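Local coordinates for nitrogen regulatory protein P-II (PDB 5D4P) that probably regulates proteins of nitrogen metabolism, and binds adenine nucleotides in the clefts between the subunits of its trimer, at residues E13-G18 with L63-A68; Y7-L12 with I67-E72. All coordinates share one frame; numbering follows the deposited sequence.

Overall arrangement
Contacts 1 and 2 follow one another along a single antiparallel pairing, strand 7-17 with strand 63-70, two central strands of the subunit; their centres lie about 15 Å apart, and Ile67 and Ala68 belong to both. Contact 1 is the core end: Ile14, Leu16, Ile64 and Ile66 pack under the helices, while Glu13, Ile15 and Met65 turn to the other face, toward the neighbouring subunits, where Glu13 brings a charge that reaches another chain. Contact 2 is buried along its middle but runs out to the surface at Glu72, where Lys10 and a water join; Lys11 stays buried on the subunit side. Backbone bonding is alike in both, but in contact 2 strand 63-70 also pairs with adenine.

Contact 1. Residues E13-G18 with L63-A68; sequences EIILEG and LIMIIA. With ADP (adenosine-5'-diphosphate), chain D.
Met65 lies across Ile15 and Glu13 of the neighbouring antiparallel strand. Its CB rests 4.0 Å from Ile15 CG1, its CG 3.9 Å from the same atom and near Ile14 O. With CG anti to the backbone N (chi1 178°) and the next bond extended, the chain rises from the sheet and carries SD to 3.9 Å from Glu13 CB. A bend at chi3 (62°) ends the chain at CE; Met65 also packs on Leu42 and on Ile67 of the second subunit. The Glu13 carboxylate forms salt bridges with Lys11 of its own chain and Lys11 of the second subunit, so the charge beside the thioether is probably well compensated. On the opposite face Leu16 CD1 presses on Ile64 CG1 at 3.7 Å, while the CB atoms of Ile14 and Ile66 stand 4.2 Å apart; helices 21-31 and 72-88 cover this layer. Two reciprocal backbone pairs join the strands: Ile14 N donates to Ile66 O at 2.9 Å, Ile66 N returns the bond, and Leu16 and Ile64 do the same. At one end Ile67 O approaches ADP C2 at 3.3 Å; at the other Leu63, whose CD1 lies 3.6 Å from Leu16 O, touches another ADP together with Ile15. Such central antiparallel strands, with helices on one face and partner subunits on the other, belong to the ferredoxin-like fold of trimeric P-II proteins.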
# COMPACT_ATOMS: atom_id res chain seq x y z
N GLU C 13 7.83 1.50 -3.08
CA GLU C 13 6.90 0.54 -3.68
C GLU C 13 7.36 0.25 -5.11
O GLU C 13 7.41 1.16 -5.95
CB GLU C 13 5.46 1.07 -3.68
CG GLU C 13 4.85 1.23 -2.28
CD GLU C 13 3.44 1.77 -2.29
OE1 GLU C 13 2.98 2.25 -3.36
OE2 GLU C 13 2.79 1.75 -1.22
N ILE C 14 7.71 -1.01 -5.37
CA ILE C 14 8.29 -1.41 -6.64
C ILE C 14 7.35 -2.36 -7.36
O ILE C 14 7.14 -3.48 -6.92
CB ILE C 14 9.66 -2.08 -6.45
CG1 ILE C 14 10.59 -1.15 -5.66
CG2 ILE C 14 10.29 -2.44 -7.81
CD1 ILE C 14 11.71 -1.90 -4.89
N ILE C 15 6.75 -1.89 -8.45
CA ILE C 15 5.81 -2.73 -9.19
C ILE C 15 6.46 -3.27 -10.49
O ILE C 15 6.95 -2.50 -11.33
CB ILE C 15 4.52 -1.95 -9.51
CG1 ILE C 15 3.84 -1.48 -8.22
CG2 ILE C 15 3.57 -2.78 -10.32
CD1 ILE C 15 2.83 -0.38 -8.43
N LEU C 16 6.48 -4.59 -10.63
CA LEU C 16 7.12 -5.22 -11.79
C LEU C 16 6.65 -6.68 -11.95
O LEU C 16 6.03 -7.23 -11.06
CB LEU C 16 8.65 -5.14 -11.65
CG LEU C 16 9.28 -5.52 -10.30
CD1 LEU C 16 8.98 -6.95 -9.95
CD2 LEU C 16 10.79 -5.32 -10.33
N GLU C 17 7.00 -7.31 -13.08
CA GLU C 17 6.60 -8.71 -13.32
C GLU C 17 7.30 -9.67 -12.35
O GLU C 17 8.49 -9.51 -12.06
CB GLU C 17 6.86 -9.12 -14.79
CG GLU C 17 5.95 -8.40 -15.83
CD GLU C 17 6.36 -8.64 -17.30
OE1 GLU C 17 7.30 -9.44 -17.53
OE2 GLU C 17 5.72 -8.07 -18.23
N GLY C 18 6.56 -10.65 -11.84
CA GLY C 18 7.08 -11.60 -10.87
C GLY C 18 8.30 -12.38 -11.36
O GLY C 18 9.13 -12.83 -10.57
N LEU C 63 1.97 -10.11 -11.84
CA LEU C 63 2.47 -8.80 -11.51
C LEU C 63 2.59 -8.78 -9.99
O LEU C 63 1.68 -9.24 -9.30
CB LEU C 63 1.52 -7.72 -12.02
CG LEU C 63 2.02 -6.28 -11.93
CD1 LEU C 63 3.14 -6.05 -12.90
CD2 LEU C 63 0.84 -5.31 -12.14
N ILE C 64 3.69 -8.24 -9.48
CA ILE C 64 3.87 -8.13 -8.03
C ILE C 64 4.30 -6.73 -7.62
O ILE C 64 4.72 -5.94 -8.46
CB ILE C 64 4.92 -9.11 -7.50
CG1 ILE C 64 6.32 -8.70 -7.98
CG2 ILE C 64 4.56 -10.56 -7.89
CD1 ILE C 64 7.45 -9.55 -7.43
N MET C 65 4.15 -6.44 -6.33
CA MET C 65 4.69 -5.22 -5.75
C MET C 65 5.61 -5.52 -4.55
O MET C 65 5.24 -6.23 -3.61
CB MET C 65 3.57 -4.25 -5.32
CG MET C 65 4.09 -2.96 -4.65
SD MET C 65 2.80 -1.72 -4.26
CE MET C 65 1.83 -2.68 -3.13
N ILE C 66 6.84 -5.01 -4.61
CA ILE C 66 7.79 -5.17 -3.53
C ILE C 66 7.86 -3.90 -2.69
O ILE C 66 8.23 -2.84 -3.21
CB ILE C 66 9.20 -5.49 -4.08
CG1 ILE C 66 9.15 -6.79 -4.90
CG2 ILE C 66 10.22 -5.58 -2.94
CD1 ILE C 66 10.40 -7.02 -5.70
N ILE C 67 7.52 -4.02 -1.40
CA ILE C 67 7.54 -2.89 -0.46
C ILE C 67 8.79 -2.95 0.38
O ILE C 67 9.04 -3.95 1.07
CB ILE C 67 6.33 -2.91 0.50
CG1 ILE C 67 5.02 -3.00 -0.29
CG2 ILE C 67 6.37 -1.70 1.44
CD1 ILE C 67 3.85 -3.49 0.54
N ALA C 68 9.59 -1.89 0.34
CA ALA C 68 10.85 -1.90 1.08
C ALA C 68 11.09 -0.59 1.81
O ALA C 68 11.19 0.46 1.19
CB ALA C 68 12.02 -2.20 0.14
PB ADP D . 12.31 -11.81 11.70
O1B ADP D . 12.51 -12.75 10.54
O2B ADP D . 11.68 -12.43 12.92
O3B ADP D . 13.51 -10.96 12.03
PA ADP D . 11.16 -9.22 11.06
O1A ADP D . 12.56 -8.69 10.84
O2A ADP D . 10.30 -8.65 12.17
O3A ADP D . 11.14 -10.83 11.14
O5' ADP D . 10.31 -8.95 9.71
C5' ADP D . 8.99 -9.47 9.62
C4' ADP D . 8.35 -9.14 8.29
O4' ADP D . 8.12 -7.74 8.23
C3' ADP D . 9.23 -9.44 7.08
O3' ADP D . 9.03 -10.76 6.59
C2' ADP D . 8.79 -8.41 6.07
O2' ADP D . 7.64 -8.89 5.38
C1' ADP D . 8.36 -7.23 6.92
N9 ADP D . 9.52 -6.32 6.95
C8 ADP D . 10.57 -6.35 7.80
N7 ADP D . 11.47 -5.38 7.51
C5 ADP D . 10.98 -4.71 6.44
C6 ADP D . 11.41 -3.57 5.60
N6 ADP D . 12.57 -2.91 5.85
N1 ADP D . 10.60 -3.21 4.58
C2 ADP D . 9.43 -3.85 4.31
N3 ADP D . 8.98 -4.89 5.02
C4 ADP D . 9.70 -5.35 6.07

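Contact 2. Residues Y7-L12 with I67-E72; sequences YPLKKL and IAAVPE. With ADP (adenosine-5'-diphosphate), chain D.
Leu9 CD2 meets the methyl of Ala69 at 3.7 Å, and that methyl also borders the adenine of ADP. Adenine is read by the Ala69 backbone: Ala69 N donates to ADP N1 at 3.0 Å, almost straight at 176°, and ADP N6 donates to Ala69 O at 3.1 Å. These groups are available because Ala69 and Lys11 form a non-hydrogen-bonded pair, which turns the N-H and C=O of Ala69 away from strand 7-17. The residues on either side of Ala69 hold it in place, through reciprocal bonds between Val70 and Lys10 and between Ala68 and Leu12. In this ferredoxin-like sheet strand 36-45 pairs with strand 63-70 up to Ile67, through Thr37; adenine takes the next stretch of that edge, in the cleft between subunits. Further out, Lys11 lays its CD 3.7 Å from Ile67 CG2, and both residues pack on Phe94 of the third subunit. On the helix side Leu12 CD1 and Val70 CG2 meet at 4.2 Å, their side chains nearly perpendicular. Lys10, bent at chi2 (-84°), directs NZ to its main salt-bridge partner, Asp97; the pairing of NZ with Glu72 OE2 is long (3.6 Å) and doubtful in detail, because OE2 is modelled nearer to Lys10 CE than to NZ. Cut back to an alanine, this position would probably leave Asp97 without its counter-charge and Glu72 with no lysine chain to lie against. Past the last strand pair a water accepts a bond from Glu72 N (2.9 Å) and donates one to Pro8 O (3.0 Å).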
# COMPACT_ATOMS: atom_id res chain seq x y z
N TYR C 7 10.86 8.45 13.81
CA TYR C 7 12.03 8.77 12.98
C TYR C 7 11.72 8.63 11.49
O TYR C 7 10.94 7.77 11.07
CB TYR C 7 13.20 7.86 13.33
CG TYR C 7 13.56 7.84 14.81
CD1 TYR C 7 12.80 7.12 15.72
CD2 TYR C 7 14.67 8.53 15.28
CE1 TYR C 7 13.12 7.09 17.04
CE2 TYR C 7 15.00 8.50 16.61
CZ TYR C 7 14.22 7.78 17.49
OH TYR C 7 14.55 7.75 18.82
N PRO C 8 12.36 9.49 10.67
CA PRO C 8 12.15 9.54 9.22
C PRO C 8 12.81 8.37 8.48
O PRO C 8 13.92 7.95 8.77
CB PRO C 8 12.81 10.86 8.82
CG PRO C 8 13.86 11.07 9.85
CD PRO C 8 13.31 10.51 11.13
N LEU C 9 12.09 7.86 7.50
CA LEU C 9 12.58 6.79 6.68
C LEU C 9 11.92 6.97 5.33
O LEU C 9 11.03 7.81 5.18
CB LEU C 9 12.24 5.43 7.30
CG LEU C 9 13.24 4.29 7.20
CD1 LEU C 9 14.36 4.50 8.23
CD2 LEU C 9 12.55 2.96 7.36
N LYS C 10 12.34 6.19 4.34
CA LYS C 10 11.65 6.18 3.05
C LYS C 10 10.98 4.83 2.87
O LYS C 10 11.42 3.84 3.44
CB LYS C 10 12.61 6.45 1.89
CG LYS C 10 13.39 7.75 1.98
CD LYS C 10 12.61 8.94 1.45
CE LYS C 10 13.46 10.20 1.53
NZ LYS C 10 12.66 11.41 1.17
N LYS C 11 9.91 4.79 2.09
CA LYS C 11 9.32 3.52 1.75
C LYS C 11 9.22 3.42 0.23
O LYS C 11 8.60 4.27 -0.42
CB LYS C 11 7.94 3.35 2.38
CG LYS C 11 7.46 1.93 2.40
CD LYS C 11 5.98 1.81 2.70
CE LYS C 11 5.15 2.17 1.48
NZ LYS C 11 3.71 1.88 1.68
N LEU C 12 9.82 2.38 -0.33
CA LEU C 12 9.76 2.15 -1.77
C LEU C 12 8.65 1.17 -2.09
O LEU C 12 8.55 0.11 -1.46
CB LEU C 12 11.09 1.60 -2.29
CG LEU C 12 12.19 2.57 -2.74
CD1 LEU C 12 12.40 3.64 -1.71
CD2 LEU C 12 13.50 1.84 -3.08
N ILE C 67 7.52 -4.02 -1.40
CA ILE C 67 7.54 -2.89 -0.46
C ILE C 67 8.79 -2.95 0.38
O ILE C 67 9.04 -3.95 1.07
CB ILE C 67 6.33 -2.91 0.50
CG1 ILE C 67 5.02 -3.00 -0.29
CG2 ILE C 67 6.37 -1.70 1.44
CD1 ILE C 67 3.85 -3.49 0.54
N ALA C 68 9.59 -1.89 0.34
CA ALA C 68 10.85 -1.90 1.08
C ALA C 68 11.09 -0.59 1.81
O ALA C 68 11.19 0.46 1.19
CB ALA C 68 12.02 -2.20 0.14
N ALA C 69 11.13 -0.67 3.13
CA ALA C 69 11.45 0.50 3.95
C ALA C 69 12.96 0.62 4.11
O ALA C 69 13.61 -0.31 4.57
CB ALA C 69 10.76 0.42 5.30
N VAL C 70 13.51 1.76 3.71
CA VAL C 70 14.96 1.93 3.69
C VAL C 70 15.39 3.30 4.17
O VAL C 70 14.68 4.28 3.96
CB VAL C 70 15.52 1.69 2.27
CG1 VAL C 70 14.96 0.39 1.72
CG2 VAL C 70 15.14 2.85 1.34
N PRO C 71 16.58 3.39 4.79
CA PRO C 71 17.12 4.69 5.18
C PRO C 71 17.37 5.61 3.99
O PRO C 71 17.57 5.16 2.86
CB PRO C 71 18.43 4.33 5.91
CG PRO C 71 18.71 2.90 5.61
CD PRO C 71 17.39 2.26 5.27
N GLU C 72 17.31 6.92 4.26
CA GLU C 72 17.45 7.92 3.22
C GLU C 72 18.68 7.69 2.37
O GLU C 72 18.62 7.83 1.15
CB GLU C 72 17.54 9.32 3.82
CG GLU C 72 17.81 10.39 2.78
CD GLU C 72 16.57 11.11 2.32
OE1 GLU C 72 15.95 11.81 3.15
OE2 GLU C 72 16.23 11.00 1.13
PB ADP D . 12.31 -11.81 11.70
O1B ADP D . 12.51 -12.75 10.54
O2B ADP D . 11.68 -12.43 12.92
O3B ADP D . 13.51 -10.96 12.03
PA ADP D . 11.16 -9.22 11.06
O1A ADP D . 12.56 -8.69 10.84
O2A ADP D . 10.30 -8.65 12.17
O3A ADP D . 11.14 -10.83 11.14
O5' ADP D . 10.31 -8.95 9.71
C5' ADP D . 8.99 -9.47 9.62
C4' ADP D . 8.35 -9.14 8.29
O4' ADP D . 8.12 -7.74 8.23
C3' ADP D . 9.23 -9.44 7.08
O3' ADP D . 9.03 -10.76 6.59
C2' ADP D . 8.79 -8.41 6.07
O2' ADP D . 7.64 -8.89 5.38
C1' ADP D . 8.36 -7.23 6.92
N9 ADP D . 9.52 -6.32 6.95
C8 ADP D . 10.57 -6.35 7.80
N7 ADP D . 11.47 -5.38 7.51
C5 ADP D . 10.98 -4.71 6.44
C6 ADP D . 11.41 -3.57 5.60
N6 ADP D . 12.57 -2.91 5.85
N1 ADP D . 10.60 -3.21 4.58
C2 ADP D . 9.43 -3.85 4.31
N3 ADP D . 8.98 -4.89 5.02
C4 ADP D . 9.70 -5.35 6.07
O HOH W 1 16.18 7.88 6.77